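PDB 1Y6F: DNA alpha-glucosyltransferase from Enterobacteria phage T4, which belongs to the GT-B clan of glycosyltransferases, enzymes built from two Rossmann-like domains that face each other across a deep cleft. Local coordinates for residues 141-146 with 175-180; 253-258 with 272-277; 306-311 with 385-390. All coordinates share one frame; numbering follows the deposited sequence.

In the fold
Contacts 1 and 3 are buried, lie about 12 Å apart between centres and touch directly, while contact 2 is only partly buried and sits on the opposite side of the chain's centre from contact 1. Contacts 1 and 2 each join an outermost strand to its neighbour, but in different seven-stranded parallel sheets: the first is edged with aromatic rings, the second is held mostly by weak backbone bonds, with a tyrosine hydroxyl close to an aspartate. Contact 3 pairs no strands; a glutamine amide grips a loop instead, and its segments bond to P179 and P180 of contact 1. All three reach uridine-5'-diphosphate-glucose, at the sugar (contact 1), the base (contact 2) and chiefly one phosphate (contact 3).

Contact 1: residues 141-146 with 175-180; sequences FSHSDN and YNFQPP. With UPG (uridine-5'-diphosphate-glucose), chain E.
F141 and S142 pair with Y175 and N176 as parallel strands, and two backbone hydrogen bonds tie them together. S142 N donates to Y175 O over 3.0 Å, and F177 N returns a bond to S142 O at 3.2 Å, so S142 is held through both its N and its O. The same two carbonyl oxygens also receive CA-H...O contacts, from F141 and N176 respectively.

Apolar contact is concentrated on F141 and F177. CB of F141 lies 3.4 Å from CD2 of F177, while farther out the F141 ring brings CD2 to 3.8 Å from CB of Y175. F177 has CG between its backbone N and carbonyl carbon (chi1 78°), which lays the ring along the backbone of S142 and carries CZ on to H143. There CZ stands over one face of the imidazole, offset toward its rim, with CE1 of H143 3.5 Å away; the ring planes are inclined by 33°. P179 CD meets the edge of the same imidazole, 3.6 Å from CE1.

Among the polar groups, H143 NE2 gives a weak hydrogen bond to O6' of uridine-5'-diphosphate-glucose at 2.9 Å, while ND1 is bonded to S307, two bonds that together probably set the rotation of the ring. N176 OD1 is bound by R306.

Strand 175-176 is the outermost of its parallel sheet, next to strand 139-142. Helix 390-402 packs against Y175 and F177, and helix 148-157 against S142, whose hydroxyl bonds to N150.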
loop_
_atom_site.group_PDB
_atom_site.type_symbol
_atom_site.label_atom_id
_atom_site.label_comp_id
_atom_site.label_asym_id
_atom_site.label_seq_id
_atom_site.Cartn_x
_atom_site.Cartn_y
_atom_site.Cartn_z
ATOM N N PHE C 141 -12.524 -10.864 1.725
ATOM C CA PHE C 141 -12.425 -9.462 2.134
ATOM C C PHE C 141 -12.198 -8.620 0.891
ATOM O O PHE C 141 -11.721 -9.136 -0.115
ATOM C CB PHE C 141 -11.228 -9.221 3.069
ATOM C CG PHE C 141 -11.332 -9.884 4.416
ATOM C CD1 PHE C 141 -10.746 -11.118 4.645
ATOM C CD2 PHE C 141 -11.980 -9.251 5.468
ATOM C CE1 PHE C 141 -10.794 -11.711 5.904
ATOM C CE2 PHE C 141 -12.039 -9.831 6.728
ATOM C CZ PHE C 141 -11.442 -11.068 6.948
ATOM N N SER C 142 -12.532 -7.330 0.966
ATOM C CA SER C 142 -12.299 -6.379 -0.136
ATOM C C SER C 142 -12.169 -4.998 0.496
ATOM O O SER C 142 -12.509 -4.818 1.670
ATOM C CB SER C 142 -13.458 -6.365 -1.133
ATOM O OG SER C 142 -14.593 -5.711 -0.578
ATOM N N HIS C 143 -11.668 -4.027 -0.265
ATOM C CA HIS C 143 -11.512 -2.671 0.257
ATOM C C HIS C 143 -12.822 -1.882 0.314
ATOM O O HIS C 143 -12.906 -0.877 1.019
ATOM C CB HIS C 143 -10.517 -1.867 -0.595
ATOM C CG HIS C 143 -9.089 -2.227 -0.354
ATOM N ND1 HIS C 143 -8.464 -2.022 0.858
ATOM C CD2 HIS C 143 -8.174 -2.821 -1.155
ATOM C CE1 HIS C 143 -7.229 -2.481 0.793
ATOM N NE2 HIS C 143 -7.028 -2.970 -0.417
ATOM N N SER C 144 -13.839 -2.319 -0.422
ATOM C CA SER C 144 -15.092 -1.569 -0.436
ATOM C C SER C 144 -16.331 -2.347 -0.846
ATOM O O SER C 144 -16.320 -3.065 -1.843
ATOM C CB SER C 144 -14.950 -0.365 -1.370
ATOM O OG SER C 144 -16.192 0.292 -1.536
ATOM N N ASP C 145 -17.412 -2.179 -0.091
ATOM C CA ASP C 145 -18.659 -2.864 -0.419
ATOM C C ASP C 145 -19.186 -2.375 -1.767
ATOM O O ASP C 145 -19.926 -3.088 -2.451
ATOM C CB ASP C 145 -19.707 -2.625 0.667
ATOM C CG ASP C 145 -19.302 -3.206 2.010
ATOM O OD1 ASP C 145 -18.915 -4.398 2.059
ATOM O OD2 ASP C 145 -19.380 -2.469 3.020
ATOM N N ASN C 146 -18.782 -1.163 -2.148
ATOM C CA ASN C 146 -19.208 -0.567 -3.412
ATOM C C ASN C 146 -18.101 -0.529 -4.457
ATOM O O ASN C 146 -18.217 0.155 -5.474
ATOM C CB ASN C 146 -19.780 0.844 -3.170
ATOM C CG ASN C 146 -21.114 0.804 -2.432
ATOM O OD1 ASN C 146 -22.114 0.344 -2.976
ATOM N ND2 ASN C 146 -21.125 1.259 -1.179
ATOM N N TYR C 175 -16.519 -9.286 3.426
ATOM C CA TYR C 175 -16.284 -8.354 4.522
ATOM C C TYR C 175 -15.275 -7.311 4.090
ATOM O O TYR C 175 -14.460 -7.549 3.205
ATOM C CB TYR C 175 -15.747 -9.075 5.745
ATOM C CG TYR C 175 -16.659 -10.135 6.308
ATOM C CD1 TYR C 175 -17.707 -9.802 7.169
ATOM C CD2 TYR C 175 -16.452 -11.481 6.003
ATOM C CE1 TYR C 175 -18.518 -10.785 7.718
ATOM C CE2 TYR C 175 -17.255 -12.472 6.540
ATOM C CZ TYR C 175 -18.284 -12.120 7.400
ATOM O OH TYR C 175 -19.053 -13.112 7.955
ATOM N N ASN C 176 -15.352 -6.149 4.720
ATOM C CA ASN C 176 -14.458 -5.048 4.432
ATOM C C ASN C 176 -13.246 -5.139 5.351
ATOM O O ASN C 176 -13.349 -5.602 6.489
ATOM C CB ASN C 176 -15.195 -3.724 4.659
ATOM C CG ASN C 176 -14.269 -2.522 4.622
ATOM O OD1 ASN C 176 -13.793 -2.052 5.662
ATOM N ND2 ASN C 176 -14.005 -2.020 3.420
ATOM N N PHE C 177 -12.089 -4.718 4.859
ATOM C CA PHE C 177 -10.906 -4.747 5.706
ATOM C C PHE C 177 -10.083 -3.522 5.408
ATOM O O PHE C 177 -10.369 -2.795 4.461
ATOM C CB PHE C 177 -10.069 -6.006 5.447
ATOM C CG PHE C 177 -9.238 -5.936 4.195
ATOM C CD1 PHE C 177 -7.875 -5.659 4.266
ATOM C CD2 PHE C 177 -9.818 -6.142 2.948
ATOM C CE1 PHE C 177 -7.092 -5.590 3.107
ATOM C CE2 PHE C 177 -9.053 -6.078 1.770
ATOM C CZ PHE C 177 -7.680 -5.800 1.851
ATOM N N GLN C 178 -9.066 -3.297 6.231
ATOM C CA GLN C 178 -8.153 -2.183 6.048
ATOM C C GLN C 178 -6.757 -2.779 6.036
ATOM O O GLN C 178 -6.457 -3.692 6.797
ATOM C CB GLN C 178 -8.247 -1.203 7.211
ATOM C CG GLN C 178 -9.549 -0.481 7.346
ATOM C CD GLN C 178 -9.528 0.419 8.539
ATOM O OE1 GLN C 178 -8.748 1.373 8.596
ATOM N NE2 GLN C 178 -10.371 0.118 9.520
ATOM N N PRO C 179 -5.889 -2.295 5.153
ATOM C CA PRO C 179 -4.529 -2.846 5.126
ATOM C C PRO C 179 -3.775 -2.199 6.280
ATOM O O PRO C 179 -3.315 -1.071 6.173
ATOM C CB PRO C 179 -4.023 -2.414 3.758
ATOM C CG PRO C 179 -4.751 -1.100 3.535
ATOM C CD PRO C 179 -6.141 -1.405 4.009
ATOM N N PRO C 180 -3.632 -2.915 7.404
ATOM C CA PRO C 180 -2.948 -2.404 8.589
ATOM C C PRO C 180 -1.433 -2.461 8.564
ATOM O O PRO C 180 -0.829 -3.137 7.744
ATOM C CB PRO C 180 -3.507 -3.272 9.716
ATOM C CG PRO C 180 -4.235 -4.457 9.003
ATOM C CD PRO C 180 -3.858 -4.356 7.550
HETATM N N1 UPG E . 7.195 0.682 -1.813
HETATM C C2 UPG E . 8.544 0.414 -1.724
HETATM N N3 UPG E . 9.256 0.659 -2.869
HETATM C C4 UPG E . 8.767 1.142 -4.062
HETATM C C5 UPG E . 7.366 1.423 -4.063
HETATM C C6 UPG E . 6.647 1.192 -2.963
HETATM O O2 UPG E . 9.070 -0.002 -0.706
HETATM O O4 UPG E . 9.522 1.246 -5.023
HETATM C C1C UPG E . 6.360 0.368 -0.649
HETATM C C2C UPG E . 5.615 1.540 -0.018
HETATM O O2C UPG E . 6.436 2.171 0.939
HETATM C C3C UPG E . 4.439 0.813 0.629
HETATM C C4C UPG E . 4.115 -0.256 -0.405
HETATM O O4C UPG E . 5.366 -0.534 -1.084
HETATM O O3C UPG E . 4.855 0.190 1.839
HETATM C C5C UPG E . 3.068 0.131 -1.424
HETATM O O5C UPG E . 1.777 0.015 -0.845
HETATM P PA UPG E . 0.629 1.080 -1.111
HETATM O O1A UPG E . -0.599 0.504 -0.527
HETATM O O2A UPG E . 1.107 2.405 -0.640
HETATM O O3A UPG E . 0.510 1.146 -2.737
HETATM P PB UPG E . 0.104 -0.002 -3.823
HETATM O O1B UPG E . -0.807 0.621 -4.808
HETATM O O2B UPG E . 1.368 -0.603 -4.293
HETATM O O3B UPG E . -0.715 -1.060 -2.951
HETATM C "C1'" UPG E . -1.875 -1.850 -3.383
HETATM C "C2'" UPG E . -3.147 -1.047 -3.664
HETATM C "C3'" UPG E . -3.464 -0.235 -2.402
HETATM C "C4'" UPG E . -3.674 -1.188 -1.209
HETATM C "C5'" UPG E . -2.497 -2.178 -1.064
HETATM C "C6'" UPG E . -2.786 -3.299 -0.078
HETATM O "O2'" UPG E . -2.974 -0.203 -4.792
HETATM O "O3'" UPG E . -4.622 0.566 -2.601
HETATM O "O4'" UPG E . -3.789 -0.421 -0.017
HETATM O "O5'" UPG E . -2.166 -2.805 -2.340
HETATM O "O6'" UPG E . -4.181 -3.423 0.192
#

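Contact 2: residues 253-258 with 272-277; sequences YEYYGN and AQILDC. With UPG (uridine-5'-diphosphate-glucose), chain E.
Y255 reaches across I274 to D276, and its side chain can be followed outward atom by atom. CB leaves the strand on the same face as I274, and chi1 of -148° swings the ring across the neighbouring strand. The carbonyl oxygen of I274 lies over one face of that ring, toward its rim. Along one side of the ring, CD1 and CE1 pass the CG2 branch of I274, with CE1 3.7 Å from it; on the other side, CE2 is 3.8 Å from D276 CB. At the tip, OH is 2.8 Å from D276 OD2, which lies near the ring plane, with the carboxylate turned 52° from the ring. L237 O offers the hydroxyl a second, weak partner, so the proton is not settled between the two, and R239 makes a cation-pi contact with the ring.

Beneath the side chains the strands run parallel, their short axes 24° apart. The bond from Y256 N to I274 O is weak despite its 2.8 Å length, whereas D276 N to Y256 O is straighter, at 3.0 Å. Past the end of strand 253-256, N258 CA lies 3.8 Å from L275 CD1.

Strand 253-256 is the outermost of its parallel sheet. Strand 272-275 separates it from strand 231-235, while helix 214-225 packs on A272 and I274, and helix 244-248 on Y253.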
loop_
_atom_site.group_PDB
_atom_site.type_symbol
_atom_site.label_atom_id
_atom_site.label_comp_id
_atom_site.label_asym_id
_atom_site.label_seq_id
_atom_site.Cartn_x
_atom_site.Cartn_y
_atom_site.Cartn_z
ATOM N N TYR C 253 12.036 17.001 -15.742
ATOM C CA TYR C 253 12.397 16.083 -14.672
ATOM C C TYR C 253 13.868 15.687 -14.705
ATOM O O TYR C 253 14.612 16.071 -15.602
ATOM C CB TYR C 253 11.492 14.836 -14.706
ATOM C CG TYR C 253 11.796 13.815 -15.784
ATOM C CD1 TYR C 253 12.988 13.091 -15.766
ATOM C CD2 TYR C 253 10.881 13.552 -16.808
ATOM C CE1 TYR C 253 13.267 12.135 -16.732
ATOM C CE2 TYR C 253 11.149 12.591 -17.786
ATOM C CZ TYR C 253 12.351 11.888 -17.738
ATOM O OH TYR C 253 12.660 10.943 -18.689
ATOM N N GLU C 254 14.284 14.920 -13.711
ATOM C CA GLU C 254 15.664 14.476 -13.616
ATOM C C GLU C 254 15.639 13.076 -13.015
ATOM O O GLU C 254 15.772 12.922 -11.810
ATOM C CB GLU C 254 16.435 15.413 -12.695
ATOM C CG GLU C 254 17.926 15.484 -12.948
ATOM C CD GLU C 254 18.273 16.477 -14.037
ATOM O OE1 GLU C 254 19.480 16.709 -14.269
ATOM O OE2 GLU C 254 17.340 17.027 -14.661
ATOM N N TYR C 255 15.456 12.061 -13.851
ATOM C CA TYR C 255 15.405 10.674 -13.384
ATOM C C TYR C 255 16.733 10.211 -12.754
ATOM O O TYR C 255 17.800 10.654 -13.164
ATOM C CB TYR C 255 15.047 9.755 -14.552
ATOM C CG TYR C 255 14.241 8.546 -14.152
ATOM C CD1 TYR C 255 12.842 8.596 -14.110
ATOM C CD2 TYR C 255 14.872 7.351 -13.803
ATOM C CE1 TYR C 255 12.097 7.485 -13.733
ATOM C CE2 TYR C 255 14.137 6.238 -13.423
ATOM C CZ TYR C 255 12.752 6.310 -13.391
ATOM O OH TYR C 255 12.031 5.194 -13.028
ATOM N N TYR C 256 16.650 9.329 -11.756
ATOM C CA TYR C 256 17.825 8.781 -11.059
ATOM C C TYR C 256 17.611 7.311 -10.684
ATOM O O TYR C 256 16.605 6.962 -10.065
ATOM C CB TYR C 256 18.118 9.550 -9.760
ATOM C CG TYR C 256 18.676 10.945 -9.938
ATOM C CD1 TYR C 256 17.878 11.984 -10.410
ATOM C CD2 TYR C 256 20.004 11.227 -9.624
ATOM C CE1 TYR C 256 18.385 13.273 -10.569
ATOM C CE2 TYR C 256 20.522 12.511 -9.777
ATOM C CZ TYR C 256 19.706 13.529 -10.250
ATOM O OH TYR C 256 20.217 14.797 -10.400
ATOM N N GLY C 257 18.555 6.452 -11.056
ATOM C CA GLY C 257 18.441 5.044 -10.716
ATOM C C GLY C 257 18.710 4.941 -9.229
ATOM O O GLY C 257 19.374 5.821 -8.681
ATOM N N ASN C 258 18.226 3.887 -8.572
ATOM C CA ASN C 258 18.431 3.755 -7.129
ATOM C C ASN C 258 19.895 3.625 -6.694
ATOM O O ASN C 258 20.203 3.692 -5.504
ATOM C CB ASN C 258 17.630 2.574 -6.576
ATOM C CG ASN C 258 17.416 2.669 -5.069
ATOM O OD1 ASN C 258 16.919 1.734 -4.441
ATOM N ND2 ASN C 258 17.782 3.808 -4.487
ATOM N N ALA C 272 11.817 18.393 -10.962
ATOM C CA ALA C 272 11.430 17.306 -10.073
ATOM C C ALA C 272 12.498 16.211 -10.149
ATOM O O ALA C 272 12.781 15.712 -11.229
ATOM C CB ALA C 272 10.059 16.743 -10.498
ATOM N N GLN C 273 13.106 15.861 -9.017
ATOM C CA GLN C 273 14.120 14.801 -8.983
ATOM C C GLN C 273 13.402 13.448 -8.801
ATOM O O GLN C 273 13.007 13.110 -7.689
ATOM C CB GLN C 273 15.078 15.003 -7.802
ATOM C CG GLN C 273 15.700 16.386 -7.664
ATOM C CD GLN C 273 16.792 16.658 -8.683
ATOM O OE1 GLN C 273 16.530 17.186 -9.764
ATOM N NE2 GLN C 273 18.024 16.285 -8.344
ATOM N N ILE C 274 13.250 12.681 -9.881
ATOM C CA ILE C 274 12.560 11.392 -9.838
ATOM C C ILE C 274 13.435 10.174 -9.503
ATOM O O ILE C 274 14.418 9.917 -10.189
ATOM C CB ILE C 274 11.876 11.106 -11.192
ATOM C CG1 ILE C 274 11.034 12.301 -11.611
ATOM C CG2 ILE C 274 10.988 9.878 -11.088
ATOM C CD1 ILE C 274 10.022 12.714 -10.570
ATOM N N LEU C 275 13.070 9.425 -8.461
ATOM C CA LEU C 275 13.810 8.213 -8.074
ATOM C C LEU C 275 13.052 6.992 -8.615
ATOM O O LEU C 275 11.844 6.862 -8.427
ATOM C CB LEU C 275 13.962 8.113 -6.548
ATOM C CG LEU C 275 14.725 6.910 -5.964
ATOM C CD1 LEU C 275 16.101 6.762 -6.604
ATOM C CD2 LEU C 275 14.872 7.095 -4.462
ATOM N N ASP C 276 13.786 6.116 -9.297
ATOM C CA ASP C 276 13.249 4.914 -9.939
ATOM C C ASP C 276 12.265 4.092 -9.118
ATOM O O ASP C 276 11.064 4.083 -9.390
ATOM C CB ASP C 276 14.406 4.004 -10.373
ATOM C CG ASP C 276 13.946 2.847 -11.243
ATOM O OD1 ASP C 276 14.781 1.967 -11.548
ATOM O OD2 ASP C 276 12.753 2.820 -11.627
ATOM N N CYS C 277 12.806 3.368 -8.148
ATOM C CA CYS C 277 12.042 2.518 -7.248
ATOM C C CYS C 277 12.840 2.583 -5.958
ATOM O O CYS C 277 13.999 2.975 -5.971
ATOM C CB CYS C 277 11.985 1.073 -7.767
ATOM S SG CYS C 277 13.359 0.013 -7.251
HETATM N N1 UPG E . 7.195 0.682 -1.813
HETATM C C2 UPG E . 8.544 0.414 -1.724
HETATM N N3 UPG E . 9.256 0.659 -2.869
HETATM C C4 UPG E . 8.767 1.142 -4.062
HETATM C C5 UPG E . 7.366 1.423 -4.063
HETATM C C6 UPG E . 6.647 1.192 -2.963
HETATM O O2 UPG E . 9.070 -0.002 -0.706
HETATM O O4 UPG E . 9.522 1.246 -5.023
HETATM C C1C UPG E . 6.360 0.368 -0.649
HETATM C C2C UPG E . 5.615 1.540 -0.018
HETATM O O2C UPG E . 6.436 2.171 0.939
HETATM C C3C UPG E . 4.439 0.813 0.629
HETATM C C4C UPG E . 4.115 -0.256 -0.405
HETATM O O4C UPG E . 5.366 -0.534 -1.084
HETATM O O3C UPG E . 4.855 0.190 1.839
HETATM C C5C UPG E . 3.068 0.131 -1.424
HETATM O O5C UPG E . 1.777 0.015 -0.845
HETATM P PA UPG E . 0.629 1.080 -1.111
HETATM O O1A UPG E . -0.599 0.504 -0.527
HETATM O O2A UPG E . 1.107 2.405 -0.640
HETATM O O3A UPG E . 0.510 1.146 -2.737
HETATM P PB UPG E . 0.104 -0.002 -3.823
HETATM O O1B UPG E . -0.807 0.621 -4.808
HETATM O O2B UPG E . 1.368 -0.603 -4.293
HETATM O O3B UPG E . -0.715 -1.060 -2.951
HETATM C "C1'" UPG E . -1.875 -1.850 -3.383
HETATM C "C2'" UPG E . -3.147 -1.047 -3.664
HETATM C "C3'" UPG E . -3.464 -0.235 -2.402
HETATM C "C4'" UPG E . -3.674 -1.188 -1.209
HETATM C "C5'" UPG E . -2.497 -2.178 -1.064
HETATM C "C6'" UPG E . -2.786 -3.299 -0.078
HETATM O "O2'" UPG E . -2.974 -0.203 -4.792
HETATM O "O3'" UPG E . -4.622 0.566 -2.601
HETATM O "O4'" UPG E . -3.789 -0.421 -0.017
HETATM O "O5'" UPG E . -2.166 -2.805 -2.340
HETATM O "O6'" UPG E . -4.181 -3.423 0.192
#

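Contact 3: residues 306-311 with 385-390; sequences RSLEYT and YQHQDS. With UPG (uridine-5'-diphosphate-glucose), chain E.
The loop leading into helix 310-317, whose first turn binds the PA phosphate of uridine-5'-diphosphate-glucose, is clasped from behind at L308 by Q388, near the end of helix 370-388. The Q388 amide makes a two-bond grip on the L308 backbone. OE1 accepts from L308 N at 3.1 Å, in the carbonyl plane and on a lone pair. NE2 donates to L308 O at 3.0 Å along a nearly straight 170° line; L308 O lies in the plane of the Q388 amide, whereas NE2 stands well above the plane of the L308 carbonyl and not on a lone pair. With CG anti to the backbone N (chi1 -157°) and the chain extended beyond it, the amide spans the gap between helix and loop. OE1 also lies 3.3 Å from L308 CB, and NE2 has a second acceptor in P179 O. H387 points toward the loop alongside, its NE2 bonded to K333 O.

Farther along, T311 N and T311 OG1 bond to O2A of uridine-5'-diphosphate-glucose, at 2.9 and 2.7 Å. A weak bond runs from Y310 N to O1A of the same phosphate. Backbone N-H groups of a helix's first turn binding a phosphate are a recurrent feature of nucleotide-binding sites, and the sugar-nucleotide cleft of GT-B proteins commonly uses one.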
loop_
_atom_site.group_PDB
_atom_site.type_symbol
_atom_site.label_atom_id
_atom_site.label_comp_id
_atom_site.label_asym_id
_atom_site.label_seq_id
_atom_site.Cartn_x
_atom_site.Cartn_y
_atom_site.Cartn_z
ATOM N N ARG C 306 -12.781 2.580 4.194
ATOM C CA ARG C 306 -11.946 2.901 5.352
ATOM C C ARG C 306 -10.455 2.731 5.041
ATOM O O ARG C 306 -9.599 3.095 5.848
ATOM C CB ARG C 306 -12.290 1.993 6.534
ATOM C CG ARG C 306 -13.736 2.063 7.014
ATOM C CD ARG C 306 -13.956 1.193 8.268
ATOM N NE ARG C 306 -13.718 -0.228 8.017
ATOM C CZ ARG C 306 -13.492 -1.128 8.972
ATOM N NH1 ARG C 306 -13.287 -2.400 8.651
ATOM N NH2 ARG C 306 -13.462 -0.757 10.250
ATOM N N SER C 307 -10.147 2.203 3.863
ATOM C CA SER C 307 -8.771 1.925 3.507
ATOM C C SER C 307 -7.834 3.017 3.053
ATOM O O SER C 307 -7.937 3.567 1.943
ATOM C CB SER C 307 -8.699 0.790 2.484
ATOM O OG SER C 307 -8.893 -0.472 3.097
ATOM N N LEU C 308 -6.893 3.312 3.935
ATOM C CA LEU C 308 -5.851 4.266 3.626
ATOM C C LEU C 308 -4.793 3.303 3.032
ATOM O O LEU C 308 -4.927 2.081 3.169
ATOM C CB LEU C 308 -5.379 4.916 4.929
ATOM C CG LEU C 308 -5.121 6.420 4.937
ATOM C CD1 LEU C 308 -6.175 7.140 4.118
ATOM C CD2 LEU C 308 -5.101 6.921 6.374
ATOM N N GLU C 309 -3.779 3.825 2.351
ATOM C CA GLU C 309 -2.731 2.988 1.758
ATOM C C GLU C 309 -1.463 2.996 2.608
ATOM O O GLU C 309 -1.264 3.901 3.414
ATOM C CB GLU C 309 -2.400 3.486 0.353
ATOM C CG GLU C 309 -3.390 3.030 -0.701
ATOM C CD GLU C 309 -3.388 3.912 -1.940
ATOM O OE1 GLU C 309 -4.170 4.887 -1.978
ATOM O OE2 GLU C 309 -2.603 3.637 -2.869
ATOM N N TYR C 310 -0.599 1.998 2.438
ATOM C CA TYR C 310 0.632 1.971 3.227
ATOM C C TYR C 310 1.466 3.236 3.078
ATOM O O TYR C 310 2.074 3.693 4.056
ATOM C CB TYR C 310 1.483 0.742 2.888
ATOM C CG TYR C 310 0.895 -0.506 3.479
ATOM C CD1 TYR C 310 0.247 -1.451 2.682
ATOM C CD2 TYR C 310 0.909 -0.699 4.853
ATOM C CE1 TYR C 310 -0.381 -2.557 3.244
ATOM C CE2 TYR C 310 0.294 -1.791 5.427
ATOM C CZ TYR C 310 -0.351 -2.717 4.626
ATOM O OH TYR C 310 -0.952 -3.797 5.223
ATOM N N THR C 311 1.507 3.801 1.869
ATOM C CA THR C 311 2.263 5.031 1.663
ATOM C C THR C 311 1.657 6.144 2.524
ATOM O O THR C 311 2.382 7.020 2.989
ATOM C CB THR C 311 2.315 5.469 0.164
ATOM O OG1 THR C 311 1.102 5.112 -0.499
ATOM C CG2 THR C 311 3.483 4.804 -0.540
ATOM N N TYR C 385 -2.731 6.347 13.806
ATOM C CA TYR C 385 -2.600 5.197 14.687
ATOM C C TYR C 385 -4.005 4.688 15.002
ATOM O O TYR C 385 -4.329 3.518 14.819
ATOM C CB TYR C 385 -1.935 5.591 15.999
ATOM C CG TYR C 385 -2.011 4.498 17.039
ATOM C CD1 TYR C 385 -1.107 3.442 17.030
ATOM C CD2 TYR C 385 -3.007 4.504 18.017
ATOM C CE1 TYR C 385 -1.190 2.418 17.966
ATOM C CE2 TYR C 385 -3.097 3.484 18.951
ATOM C CZ TYR C 385 -2.185 2.446 18.920
ATOM O OH TYR C 385 -2.260 1.431 19.842
ATOM N N GLN C 386 -4.846 5.589 15.479
ATOM C CA GLN C 386 -6.204 5.221 15.836
ATOM C C GLN C 386 -6.933 4.552 14.677
ATOM O O GLN C 386 -7.594 3.533 14.847
ATOM C CB GLN C 386 -6.991 6.467 16.264
ATOM C CG GLN C 386 -7.717 6.329 17.587
ATOM C CD GLN C 386 -6.806 6.535 18.780
ATOM O OE1 GLN C 386 -6.291 7.636 18.996
ATOM N NE2 GLN C 386 -6.601 5.477 19.566
ATOM N N HIS C 387 -6.777 5.117 13.494
ATOM C CA HIS C 387 -7.475 4.637 12.320
ATOM C C HIS C 387 -7.014 3.370 11.627
ATOM O O HIS C 387 -7.839 2.653 11.059
ATOM C CB HIS C 387 -7.538 5.769 11.298
ATOM C CG HIS C 387 -8.320 5.438 10.069
ATOM N ND1 HIS C 387 -7.756 4.831 8.969
ATOM C CD2 HIS C 387 -9.619 5.651 9.756
ATOM C CE1 HIS C 387 -8.673 4.688 8.029
ATOM N NE2 HIS C 387 -9.813 5.179 8.482
ATOM N N GLN C 388 -5.725 3.060 11.652
ATOM C CA GLN C 388 -5.329 1.875 10.917
ATOM C C GLN C 388 -4.172 1.030 11.427
ATOM O O GLN C 388 -3.616 0.247 10.656
ATOM C CB GLN C 388 -5.073 2.284 9.465
ATOM C CG GLN C 388 -5.172 1.169 8.463
ATOM C CD GLN C 388 -5.486 1.680 7.076
ATOM O OE1 GLN C 388 -6.393 2.498 6.899
ATOM N NE2 GLN C 388 -4.751 1.194 6.077
ATOM N N ASP C 389 -3.801 1.156 12.703
ATOM C CA ASP C 389 -2.703 0.328 13.215
ATOM C C ASP C 389 -3.104 -1.151 13.245
ATOM O O ASP C 389 -4.287 -1.491 13.288
ATOM C CB ASP C 389 -2.283 0.755 14.623
ATOM C CG ASP C 389 -1.034 0.021 15.111
ATOM O OD1 ASP C 389 0.065 0.269 14.573
ATOM O OD2 ASP C 389 -1.144 -0.816 16.030
ATOM N N SER C 390 -2.106 -2.024 13.215
ATOM C CA SER C 390 -2.317 -3.463 13.247
ATOM C C SER C 390 -3.100 -3.872 14.480
ATOM O O SER C 390 -4.084 -4.604 14.386
ATOM C CB SER C 390 -0.975 -4.189 13.265
ATOM O OG SER C 390 -0.175 -3.759 12.189
HETATM N N1 UPG E . 7.195 0.682 -1.813
HETATM C C2 UPG E . 8.544 0.414 -1.724
HETATM N N3 UPG E . 9.256 0.659 -2.869
HETATM C C4 UPG E . 8.767 1.142 -4.062
HETATM C C5 UPG E . 7.366 1.423 -4.063
HETATM C C6 UPG E . 6.647 1.192 -2.963
HETATM O O2 UPG E . 9.070 -0.002 -0.706
HETATM O O4 UPG E . 9.522 1.246 -5.023
HETATM C C1C UPG E . 6.360 0.368 -0.649
HETATM C C2C UPG E . 5.615 1.540 -0.018
HETATM O O2C UPG E . 6.436 2.171 0.939
HETATM C C3C UPG E . 4.439 0.813 0.629
HETATM C C4C UPG E . 4.115 -0.256 -0.405
HETATM O O4C UPG E . 5.366 -0.534 -1.084
HETATM O O3C UPG E . 4.855 0.190 1.839
HETATM C C5C UPG E . 3.068 0.131 -1.424
HETATM O O5C UPG E . 1.777 0.015 -0.845
HETATM P PA UPG E . 0.629 1.080 -1.111
HETATM O O1A UPG E . -0.599 0.504 -0.527
HETATM O O2A UPG E . 1.107 2.405 -0.640
HETATM O O3A UPG E . 0.510 1.146 -2.737
HETATM P PB UPG E . 0.104 -0.002 -3.823
HETATM O O1B UPG E . -0.807 0.621 -4.808
HETATM O O2B UPG E . 1.368 -0.603 -4.293
HETATM O O3B UPG E . -0.715 -1.060 -2.951
HETATM C "C1'" UPG E . -1.875 -1.850 -3.383
HETATM C "C2'" UPG E . -3.147 -1.047 -3.664
HETATM C "C3'" UPG E . -3.464 -0.235 -2.402
HETATM C "C4'" UPG E . -3.674 -1.188 -1.209
HETATM C "C5'" UPG E . -2.497 -2.178 -1.064
HETATM C "C6'" UPG E . -2.786 -3.299 -0.078
HETATM O "O2'" UPG E . -2.974 -0.203 -4.792
HETATM O "O3'" UPG E . -4.622 0.566 -2.601
HETATM O "O4'" UPG E . -3.789 -0.421 -0.017
HETATM O "O5'" UPG E . -2.166 -2.805 -2.340
HETATM O "O6'" UPG E . -4.181 -3.423 0.192
#